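B-cell lymphoma 3 protein (Homo sapiens, PDB 1K1A) regulates transcription of NF-kappa-B target genes, holding the p50 subunit out of the nucleus when cytoplasmic and acting as a transcriptional activator when nuclear. Local coordinates at residues A[186-190]-A[199-203]; A[175-179]-A[205-211]; A[22-26]-A[60-65]. All coordinates share one frame. Residue numbers count along the deposited sequence, not the author numbering.

In the fold
All three contacts belong to the ankyrin repeat domain, two near its C-terminal end and one near its N-terminal end. Contact 1 is buried and pairs the two helices of a single repeat, ANK 6. Contact 3 is partly buried and joins the second helices of ANK 1 and ANK 2; contacts 1 and 3 are both apolar across the interface. Contact 2 lies at the surface, between the loops that follow the second helices of ANK 5 and ANK 6, where a hydrogen bond and a water accompany the packing. Contacts 1 and 2 touch, their centres about 8 Å apart, through Leu202 on Val176, Leu187 on Ala207 and a probable hydrogen bond between Ala207 N and Leu202 O. Contact 3 stands about 46 Å from contact 1, centre to centre.

Contact 1: A[186-190]-A[199-203]; sequences ALHSA and VRTLV
Leu202 and Leu187 carry most of this contact between the two antiparallel helices of the sixth ankyrin repeat, meeting Ala190 and Val199 on the facing surfaces. Residues 186-190 and 199-203 are both helical; their axes run at 159° (signed crossing -159°) and come within 9.8 Å. The closest CA atoms are those of Ala190 and Val199, 5.6 Å apart. Leu202, in the m,t rotamer, points at the first helix and lays CD1 across its alanine face, 4.0 Å from Ala186 CB and 3.9 Å from Ala190 CB. Leu187 starts sideways, but chi1 t and chi2 p carry its CD1 to 4.1 Å from Leu202 CB, 4.2 Å from Val203 CG2 and 4.3 Å from Val199 CG1. Val199 CG2 sits 3.8 Å from Ala190 CB and 3.6 Å from Ala190 O. Leu187 and Val203 also reach Leu232 of the next repeat. With only apolar side chains meeting across the interface, small alanines against branched residues, the helix pair is held by shape and burial rather than by polar bonds.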
ATOM      1  N   ALA A 186      13.476  13.615   2.057  1.00 16.88           N
ATOM      2  CA  ALA A 186      13.005  13.643   0.683  1.00 16.26           C
ATOM      3  C   ALA A 186      13.805  14.667  -0.117  1.00 15.94           C
ATOM      4  O   ALA A 186      14.173  14.435  -1.274  1.00 15.55           O
ATOM      5  CB  ALA A 186      11.530  13.995   0.641  1.00 16.20           C
ATOM      6  N   LEU A 187      14.077  15.800   0.505  1.00 15.64           N
ATOM      7  CA  LEU A 187      14.787  16.879  -0.185  1.00 15.79           C
ATOM      8  C   LEU A 187      16.247  16.532  -0.522  1.00 15.88           C
ATOM      9  O   LEU A 187      16.759  16.951  -1.570  1.00 14.93           O
ATOM     10  CB  LEU A 187      14.697  18.180   0.618  1.00 15.54           C
ATOM     11  CG  LEU A 187      15.122  19.455  -0.108  1.00 14.99           C
ATOM     12  CD1 LEU A 187      14.327  19.653  -1.380  1.00 13.51           C
ATOM     13  CD2 LEU A 187      14.988  20.662   0.818  1.00 15.52           C
ATOM     14  N   HIS A 188      16.918  15.771   0.348  1.00 16.13           N
ATOM     15  CA  HIS A 188      18.279  15.322   0.028  1.00 16.57           C
ATOM     16  C   HIS A 188      18.245  14.555  -1.284  1.00 16.99           C
ATOM     17  O   HIS A 188      19.070  14.779  -2.160  1.00 16.87           O
ATOM     18  CB  HIS A 188      18.847  14.385   1.096  1.00 16.70           C
ATOM     19  CG  HIS A 188      19.183  15.055   2.389  1.00 16.39           C
ATOM     20  ND1 HIS A 188      20.437  15.551   2.668  1.00 17.61           N
ATOM     21  CD2 HIS A 188      18.442  15.259   3.500  1.00 17.70           C
ATOM     22  CE1 HIS A 188      20.446  16.055   3.888  1.00 17.00           C
ATOM     23  NE2 HIS A 188      19.247  15.887   4.415  1.00 18.08           N
ATOM     24  N   SER A 189      17.285  13.638  -1.405  1.00 17.61           N
ATOM     25  CA  SER A 189      17.171  12.795  -2.592  1.00 18.14           C
ATOM     26  C   SER A 189      16.889  13.585  -3.860  1.00 18.59           C
ATOM     27  O   SER A 189      17.574  13.402  -4.885  1.00 19.08           O
ATOM     28  CB  SER A 189      16.096  11.718  -2.398  1.00 18.59           C
ATOM     29  OG  SER A 189      16.621  10.589  -1.717  0.50 18.78           O
ATOM     30  N   ALA A 190      15.884  14.454  -3.801  1.00 18.49           N
ATOM     31  CA  ALA A 190      15.512  15.275  -4.951  1.00 18.68           C
ATOM     32  C   ALA A 190      16.645  16.211  -5.346  1.00 18.86           C
ATOM     33  O   ALA A 190      16.930  16.385  -6.532  1.00 18.49           O
ATOM     34  CB  ALA A 190      14.237  16.076  -4.657  1.00 18.50           C
ATOM     35  N   VAL A 199      12.078  19.183  -6.442  1.00 16.93           N
ATOM     36  CA  VAL A 199      12.726  20.130  -5.551  1.00 16.11           C
ATOM     37  C   VAL A 199      11.796  21.323  -5.343  1.00 15.85           C
ATOM     38  O   VAL A 199      11.571  21.758  -4.212  1.00 15.90           O
ATOM     39  CB  VAL A 199      14.101  20.600  -6.095  1.00 16.18           C
ATOM     40  CG1 VAL A 199      14.733  21.607  -5.143  1.00 16.32           C
ATOM     41  CG2 VAL A 199      15.033  19.407  -6.291  1.00 15.73           C
ATOM     42  N   ARG A 200      11.230  21.827  -6.436  1.00 15.27           N
ATOM     43  CA  ARG A 200      10.326  22.971  -6.360  1.00 15.33           C
ATOM     44  C   ARG A 200       9.123  22.673  -5.474  1.00 14.99           C
ATOM     45  O   ARG A 200       8.745  23.497  -4.637  1.00 15.03           O
ATOM     46  CB  ARG A 200       9.835  23.384  -7.750  1.00 15.81           C
ATOM     47  CG  ARG A 200      10.864  24.145  -8.593  1.00 17.81           C
ATOM     48  CD  ARG A 200      10.401  24.445 -10.019  1.00 21.17           C
ATOM     49  NE  ARG A 200      11.492  24.947 -10.851  1.00 22.96           N
ATOM     50  CZ  ARG A 200      11.958  24.333 -11.929  1.00 23.93           C
ATOM     51  NH1 ARG A 200      11.423  23.183 -12.336  1.00 25.14           N
ATOM     52  NH2 ARG A 200      12.967  24.868 -12.603  1.00 24.19           N
ATOM     53  N   THR A 201       8.519  21.507  -5.679  1.00 14.24           N
ATOM     54  CA  THR A 201       7.335  21.111  -4.918  1.00 14.62           C
ATOM     55  C   THR A 201       7.628  20.950  -3.418  1.00 13.33           C
ATOM     56  O   THR A 201       6.903  21.479  -2.581  1.00 13.11           O
ATOM     57  CB  THR A 201       6.727  19.827  -5.505  1.00 14.86           C
ATOM     58  OG1 THR A 201       5.990  20.152  -6.693  1.00 18.12           O
ATOM     59  CG2 THR A 201       5.662  19.261  -4.583  1.00 15.91           C
ATOM     60  N   LEU A 202       8.687  20.217  -3.086  1.00 12.67           N
ATOM     61  CA  LEU A 202       9.072  20.029  -1.682  1.00 12.73           C
ATOM     62  C   LEU A 202       9.388  21.354  -0.959  1.00 12.65           C
ATOM     63  O   LEU A 202       8.972  21.559   0.172  1.00 12.36           O
ATOM     64  CB  LEU A 202      10.263  19.068  -1.563  1.00 12.30           C
ATOM     65  CG  LEU A 202      10.047  17.628  -2.047  1.00 13.46           C
ATOM     66  CD1 LEU A 202      11.374  16.883  -2.177  1.00 12.69           C
ATOM     67  CD2 LEU A 202       9.092  16.873  -1.120  1.00 12.67           C
ATOM     68  N   VAL A 203      10.141  22.238  -1.607  1.00 12.83           N
ATOM     69  CA  VAL A 203      10.519  23.511  -0.984  1.00 13.43           C
ATOM     70  C   VAL A 203       9.303  24.389  -0.707  1.00 13.77           C
ATOM     71  O   VAL A 203       9.178  24.977   0.364  1.00 13.74           O
ATOM     72  CB  VAL A 203      11.538  24.307  -1.851  1.00 13.34           C
ATOM     73  CG1 VAL A 203      11.715  25.731  -1.308  1.00 14.76           C
ATOM     74  CG2 VAL A 203      12.877  23.588  -1.899  1.00 13.93           C
TER

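Contact 2: A[175-179]-A[205-211]; sequences NVNAQ and SGADSSL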
ATOM      1  N   ASN A 175       4.435  14.255   6.336  1.00 14.05           N
ATOM      2  CA  ASN A 175       5.564  14.960   6.922  1.00 14.24           C
ATOM      3  C   ASN A 175       6.673  15.121   5.887  1.00 13.77           C
ATOM      4  O   ASN A 175       7.361  14.170   5.555  1.00 13.84           O
ATOM      5  CB  ASN A 175       6.077  14.208   8.150  1.00 14.36           C
ATOM      6  CG  ASN A 175       7.299  14.856   8.764  1.00 15.79           C
ATOM      7  OD1 ASN A 175       7.650  15.993   8.429  1.00 15.52           O
ATOM      8  ND2 ASN A 175       7.964  14.135   9.662  1.00 15.76           N
ATOM      9  N   VAL A 176       6.832  16.336   5.375  1.00 13.38           N
ATOM     10  CA  VAL A 176       7.798  16.596   4.321  1.00 13.26           C
ATOM     11  C   VAL A 176       9.255  16.477   4.827  1.00 13.61           C
ATOM     12  O   VAL A 176      10.192  16.280   4.043  1.00 13.46           O
ATOM     13  CB  VAL A 176       7.528  17.991   3.662  1.00 13.32           C
ATOM     14  CG1 VAL A 176       7.881  19.130   4.618  1.00 13.19           C
ATOM     15  CG2 VAL A 176       8.271  18.123   2.353  1.00 13.60           C
ATOM     16  N   ASN A 177       9.436  16.555   6.139  1.00 13.60           N
ATOM     17  CA  ASN A 177      10.773  16.462   6.718  1.00 14.41           C
ATOM     18  C   ASN A 177      11.111  15.130   7.408  1.00 14.47           C
ATOM     19  O   ASN A 177      12.048  15.052   8.203  1.00 14.45           O
ATOM     20  CB  ASN A 177      11.029  17.639   7.644  1.00 14.38           C
ATOM     21  CG  ASN A 177      11.104  18.949   6.894  1.00 14.77           C
ATOM     22  OD1 ASN A 177      11.779  19.050   5.870  1.00 13.89           O
ATOM     23  ND2 ASN A 177      10.395  19.959   7.390  1.00 17.27           N
ATOM     24  N   ALA A 178      10.373  14.082   7.068  1.00 14.43           N
ATOM     25  CA  ALA A 178      10.685  12.746   7.566  1.00 15.37           C
ATOM     26  C   ALA A 178      12.095  12.331   7.126  1.00 15.44           C
ATOM     27  O   ALA A 178      12.536  12.675   6.024  1.00 15.12           O
ATOM     28  CB  ALA A 178       9.659  11.748   7.064  1.00 15.02           C
ATOM     29  N   GLN A 179      12.801  11.596   7.983  1.00 16.05           N
ATOM     30  CA  GLN A 179      14.168  11.151   7.661  1.00 16.56           C
ATOM     31  C   GLN A 179      14.319   9.630   7.659  1.00 17.39           C
ATOM     32  O   GLN A 179      13.665   8.921   8.438  1.00 17.52           O
ATOM     33  CB  GLN A 179      15.173  11.736   8.658  1.00 16.68           C
ATOM     34  CG  GLN A 179      15.385  13.237   8.558  1.00 17.71           C
ATOM     35  CD  GLN A 179      16.194  13.778   9.735  1.00 19.58           C
ATOM     36  OE1 GLN A 179      17.376  14.099   9.586  1.00 21.71           O
ATOM     37  NE2 GLN A 179      15.572  13.853  10.897  1.00 18.66           N
ATOM     38  N   SER A 205       6.434  23.372  -0.180  1.00 14.86           N
ATOM     39  CA  SER A 205       5.618  22.680   0.814  1.00 15.22           C
ATOM     40  C   SER A 205       6.269  22.669   2.182  1.00 15.08           C
ATOM     41  O   SER A 205       5.777  22.008   3.103  1.00 15.38           O
ATOM     42  CB  SER A 205       5.323  21.253   0.368  1.00 15.35           C
ATOM     43  OG  SER A 205       4.555  21.264  -0.816  1.00 17.29           O
ATOM     44  N   GLY A 206       7.398  23.357   2.306  1.00 14.49           N
ATOM     45  CA  GLY A 206       8.045  23.506   3.593  1.00 14.52           C
ATOM     46  C   GLY A 206       9.269  22.651   3.887  1.00 15.09           C
ATOM     47  O   GLY A 206       9.708  22.599   5.029  1.00 15.18           O
ATOM     48  N   ALA A 207       9.841  22.004   2.878  1.00 15.27           N
ATOM     49  CA  ALA A 207      11.026  21.169   3.120  1.00 16.15           C
ATOM     50  C   ALA A 207      12.177  21.977   3.739  1.00 16.85           C
ATOM     51  O   ALA A 207      12.462  23.091   3.311  1.00 16.19           O
ATOM     52  CB  ALA A 207      11.474  20.497   1.851  1.00 15.89           C
ATOM     53  N   ASP A 208      12.829  21.393   4.745  1.00 17.70           N
ATOM     54  CA  ASP A 208      13.935  22.039   5.466  1.00 19.01           C
ATOM     55  C   ASP A 208      15.268  21.772   4.768  1.00 19.40           C
ATOM     56  O   ASP A 208      15.755  20.640   4.754  1.00 19.31           O
ATOM     57  CB  ASP A 208      13.979  21.511   6.904  1.00 19.56           C
ATOM     58  CG  ASP A 208      15.071  22.162   7.751  1.00 21.66           C
ATOM     59  OD1 ASP A 208      15.883  22.949   7.215  1.00 24.08           O
ATOM     60  OD2 ASP A 208      15.181  21.939   8.978  1.00 24.34           O
ATOM     61  N   SER A 209      15.859  22.813   4.189  1.00 20.03           N
ATOM     62  CA  SER A 209      17.126  22.671   3.463  1.00 21.59           C
ATOM     63  C   SER A 209      18.384  22.730   4.347  1.00 22.14           C
ATOM     64  O   SER A 209      19.504  22.657   3.837  1.00 22.31           O
ATOM     65  CB  SER A 209      17.232  23.725   2.353  1.00 21.33           C
ATOM     66  OG  SER A 209      17.211  25.031   2.900  1.00 22.90           O
ATOM     67  N   SER A 210      18.200  22.865   5.655  1.00 23.30           N
ATOM     68  CA  SER A 210      19.331  22.925   6.586  1.00 24.31           C
ATOM     69  C   SER A 210      19.477  21.623   7.369  1.00 24.35           C
ATOM     70  O   SER A 210      20.367  21.482   8.206  1.00 24.83           O
ATOM     71  CB  SER A 210      19.157  24.084   7.563  1.00 24.43           C
ATOM     72  OG  SER A 210      18.173  23.771   8.541  1.00 26.30           O
ATOM     73  N   LEU A 211      18.594  20.672   7.094  1.00 24.38           N
ATOM     74  CA  LEU A 211      18.602  19.398   7.798  1.00 24.56           C
ATOM     75  C   LEU A 211      19.833  18.572   7.430  1.00 24.60           C
ATOM     76  O   LEU A 211      20.078  18.301   6.257  1.00 24.15           O
ATOM     77  CB  LEU A 211      17.332  18.623   7.469  1.00 24.54           C
ATOM     78  CG  LEU A 211      17.085  17.355   8.272  1.00 25.63           C
ATOM     79  CD1 LEU A 211      17.058  17.656   9.767  1.00 24.98           C
ATOM     80  CD2 LEU A 211      15.785  16.725   7.820  1.00 26.70           C
TER
HETATM   81  O   HOH W   1      14.438  18.498   4.456  1.00 25.71           O
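Ser205 follows directly on helix 196-204, the second of the sixth ankyrin repeat; its hydroxyl bonds back to Thr201 O, while Ser205 O lies 3.9 Å from Val176 CG1. Gly206 then leaves the helix with phi 103° in a Schellman motif, a conformation in which a side chain would jam against the preceding carbonyl. Gly206 C is also 3.9 Å from Val176 CG1. Ala207 comes next, its CA 5.7 Å from that of Val176, and its CB packs at 4.0 Å on Val176 CG2; both side chains rest on Leu202 of helix 196-204, so the two loops share an apolar patch with that helix. This is the junction of consecutive ankyrin repeats, where the chain leaving each second helix lies against its equivalent from the neighbouring repeat. At Asp208 the contact turns polar: its N donates to Asn177 OD1 (2.8 Å, N-H...O angle 164°), and one water donates to both Asn177 OD1 (3.1 Å) and Asp208 O (2.5 Å). The type I turn from Asn175 to Ala178, with Asn175 OD1 accepting from Asn177 N at 3.0 Å in an Asx turn, places the Asn177 side chain toward the second loop. Asp208 OD1 meanwhile takes Ser210 N and Ser210 OG, each at 2.8 Å, the former making a second Asx turn, which carries the chain round Ser209. Leu211 then points back, bringing CD2 to 4.1 Å from Asn177 O and its CG against the Gln179 side chain.

Contact 3: A[22-26]-A[60-65]; sequences LPAVH and SVVRLL
Neighbouring ankyrin repeats stack here through their second helices: residues 22-26 of the first repeat lie beside residues 60-65 of the second in a partly buried, apolar contact. Both segments are helical and nearly parallel, their axes 9° apart in direction and 10.6 Å at closest approach. Leu22 CA faces Val61 CA at 6.4 Å, and one turn on His26 CA faces Leu64 CA at 7.6 Å. Leu64 is central. In the t,t rotamer it points at the first helix, with CD1 3.9 Å from both Leu22 CD1 and Val25 CG1. Leu22 leaves its backbone sideways, and its t,p rotamer swings CD1 across to 3.8 Å from Val61 CG2, while its CD2 comes to 4.3 Å from Ser60 CB. Val25, chi1 t, points across the interface, and its CG1 stands 4.3 Å from Val61 CG1 and 4.3 Å from Leu65 CD2. Inward, Val25 and Val61 both touch Val17 of the first helix of the first repeat, which ties the stacked pair to the helix layer behind it. Toward the exposed side, His26 (chi1 t) offers its ring edge to Leu64, with ND1 3.6 Å from Leu64 CD1.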
ATOM      1  N   LEU A  22     -20.200 -16.651  -9.285  1.00 14.99           N
ATOM      2  CA  LEU A  22     -20.760 -16.162  -8.022  1.00 15.78           C
ATOM      3  C   LEU A  22     -21.819 -17.094  -7.408  1.00 15.73           C
ATOM      4  O   LEU A  22     -21.785 -17.360  -6.212  1.00 15.26           O
ATOM      5  CB  LEU A  22     -21.304 -14.731  -8.179  1.00 16.94           C
ATOM      6  CG  LEU A  22     -21.815 -13.993  -6.934  1.00 18.13           C
ATOM      7  CD1 LEU A  22     -20.706 -13.720  -5.958  1.00 20.05           C
ATOM      8  CD2 LEU A  22     -22.485 -12.685  -7.326  1.00 20.81           C
ATOM      9  N   PRO A  23     -22.767 -17.576  -8.214  1.00 15.34           N
ATOM     10  CA  PRO A  23     -23.778 -18.515  -7.714  1.00 15.34           C
ATOM     11  C   PRO A  23     -23.159 -19.758  -7.065  1.00 15.24           C
ATOM     12  O   PRO A  23     -23.638 -20.186  -6.010  1.00 15.77           O
ATOM     13  CB  PRO A  23     -24.559 -18.900  -8.981  1.00 15.71           C
ATOM     14  CG  PRO A  23     -24.383 -17.742  -9.895  1.00 15.61           C
ATOM     15  CD  PRO A  23     -22.983 -17.226  -9.626  1.00 15.53           C
ATOM     16  N   ALA A  24     -22.117 -20.326  -7.675  1.00 14.96           N
ATOM     17  CA  ALA A  24     -21.455 -21.502  -7.101  1.00 14.29           C
ATOM     18  C   ALA A  24     -20.773 -21.148  -5.779  1.00 14.83           C
ATOM     19  O   ALA A  24     -20.801 -21.932  -4.817  1.00 14.51           O
ATOM     20  CB  ALA A  24     -20.455 -22.108  -8.083  1.00 14.11           C
ATOM     21  N   VAL A  25     -20.185 -19.959  -5.728  1.00 14.04           N
ATOM     22  CA  VAL A  25     -19.531 -19.489  -4.510  1.00 14.85           C
ATOM     23  C   VAL A  25     -20.537 -19.421  -3.375  1.00 15.47           C
ATOM     24  O   VAL A  25     -20.281 -19.913  -2.273  1.00 15.51           O
ATOM     25  CB  VAL A  25     -18.902 -18.107  -4.714  1.00 14.70           C
ATOM     26  CG1 VAL A  25     -18.458 -17.503  -3.371  1.00 13.78           C
ATOM     27  CG2 VAL A  25     -17.731 -18.213  -5.679  1.00 14.53           C
ATOM     28  N   HIS A  26     -21.686 -18.814  -3.650  1.00 15.97           N
ATOM     29  CA  HIS A  26     -22.742 -18.697  -2.659  1.00 17.43           C
ATOM     30  C   HIS A  26     -23.156 -20.082  -2.154  1.00 17.64           C
ATOM     31  O   HIS A  26     -23.239 -20.322  -0.946  1.00 17.01           O
ATOM     32  CB  HIS A  26     -23.944 -17.973  -3.265  1.00 18.15           C
ATOM     33  CG  HIS A  26     -24.858 -17.359  -2.252  1.00 21.56           C
ATOM     34  ND1 HIS A  26     -24.726 -16.055  -1.825  1.00 23.75           N
ATOM     35  CD2 HIS A  26     -25.936 -17.861  -1.602  1.00 24.66           C
ATOM     36  CE1 HIS A  26     -25.671 -15.785  -0.942  1.00 26.41           C
ATOM     37  NE2 HIS A  26     -26.422 -16.863  -0.791  1.00 26.66           N
ATOM     38  N   SER A  60     -17.677  -8.299  -6.205  1.00 13.42           N
ATOM     39  CA  SER A  60     -18.885  -8.913  -5.653  1.00 12.99           C
ATOM     40  C   SER A  60     -18.585 -10.164  -4.827  1.00 12.50           C
ATOM     41  O   SER A  60     -19.269 -10.445  -3.844  1.00 12.15           O
ATOM     42  CB  SER A  60     -19.874  -9.272  -6.755  1.00 13.11           C
ATOM     43  OG  SER A  60     -20.417  -8.109  -7.343  0.72 13.35           O
ATOM     44  N   VAL A  61     -17.580 -10.926  -5.249  1.00 12.11           N
ATOM     45  CA  VAL A  61     -17.178 -12.120  -4.519  1.00 12.06           C
ATOM     46  C   VAL A  61     -16.478 -11.734  -3.216  1.00 12.49           C
ATOM     47  O   VAL A  61     -16.688 -12.362  -2.166  1.00 11.22           O
ATOM     48  CB  VAL A  61     -16.294 -13.025  -5.383  1.00 12.35           C
ATOM     49  CG1 VAL A  61     -15.948 -14.313  -4.646  0.50 12.35           C
ATOM     50  CG2 VAL A  61     -17.000 -13.332  -6.707  0.50 11.95           C
ATOM     51  N   VAL A  62     -15.658 -10.691  -3.286  1.00 12.45           N
ATOM     52  CA  VAL A  62     -14.978 -10.183  -2.103  1.00 12.90           C
ATOM     53  C   VAL A  62     -16.013  -9.844  -1.025  1.00 13.14           C
ATOM     54  O   VAL A  62     -15.872 -10.228   0.135  1.00 13.22           O
ATOM     55  CB  VAL A  62     -14.166  -8.917  -2.429  1.00 12.80           C
ATOM     56  CG1 VAL A  62     -13.701  -8.224  -1.138  1.00 12.92           C
ATOM     57  CG2 VAL A  62     -12.968  -9.245  -3.341  1.00 12.78           C
ATOM     58  N   ARG A  63     -17.052  -9.120  -1.421  1.00 13.74           N
ATOM     59  CA  ARG A  63     -18.127  -8.719  -0.512  1.00 13.82           C
ATOM     60  C   ARG A  63     -18.840  -9.911   0.134  1.00 13.58           C
ATOM     61  O   ARG A  63     -19.105  -9.913   1.339  1.00 13.39           O
ATOM     62  CB  ARG A  63     -19.169  -7.871  -1.261  1.00 14.51           C
ATOM     63  CG  ARG A  63     -18.718  -6.444  -1.611  1.00 16.84           C
ATOM     64  CD  ARG A  63     -19.846  -5.537  -2.137  1.00 20.98           C
ATOM     65  NE  ARG A  63     -19.325  -4.267  -2.661  1.00 25.13           N
ATOM     66  CZ  ARG A  63     -19.187  -3.161  -1.937  1.00 26.84           C
ATOM     67  NH1 ARG A  63     -19.531  -3.162  -0.658  1.00 27.88           N
ATOM     68  NH2 ARG A  63     -18.698  -2.053  -2.488  1.00 28.14           N
ATOM     69  N   LEU A  64     -19.183 -10.902  -0.681  1.00 12.74           N
ATOM     70  CA  LEU A  64     -19.863 -12.104  -0.195  1.00 12.90           C
ATOM     71  C   LEU A  64     -19.004 -12.828   0.836  1.00 12.33           C
ATOM     72  O   LEU A  64     -19.476 -13.174   1.920  1.00 12.11           O
ATOM     73  CB  LEU A  64     -20.186 -13.053  -1.357  0.50 12.91           C
ATOM     74  CG  LEU A  64     -20.876 -14.388  -1.028  0.50 13.45           C
ATOM     75  CD1 LEU A  64     -21.328 -15.085  -2.304  0.50 13.18           C
ATOM     76  CD2 LEU A  64     -19.971 -15.306  -0.213  0.50 14.52           C
ATOM     77  N   LEU A  65     -17.742 -13.048   0.489  1.00 11.62           N
ATOM     78  CA  LEU A  65     -16.830 -13.785   1.353  1.00 11.97           C
ATOM     79  C   LEU A  65     -16.568 -13.069   2.672  1.00 12.24           C
ATOM     80  O   LEU A  65     -16.598 -13.685   3.731  1.00 12.13           O
ATOM     81  CB  LEU A  65     -15.501 -14.077   0.634  1.00 11.60           C
ATOM     82  CG  LEU A  65     -15.545 -15.116  -0.499  1.00 12.03           C
ATOM     83  CD1 LEU A  65     -14.181 -15.220  -1.163  1.00 12.00           C
ATOM     84  CD2 LEU A  65     -15.985 -16.476   0.017  1.00 12.89           C
TER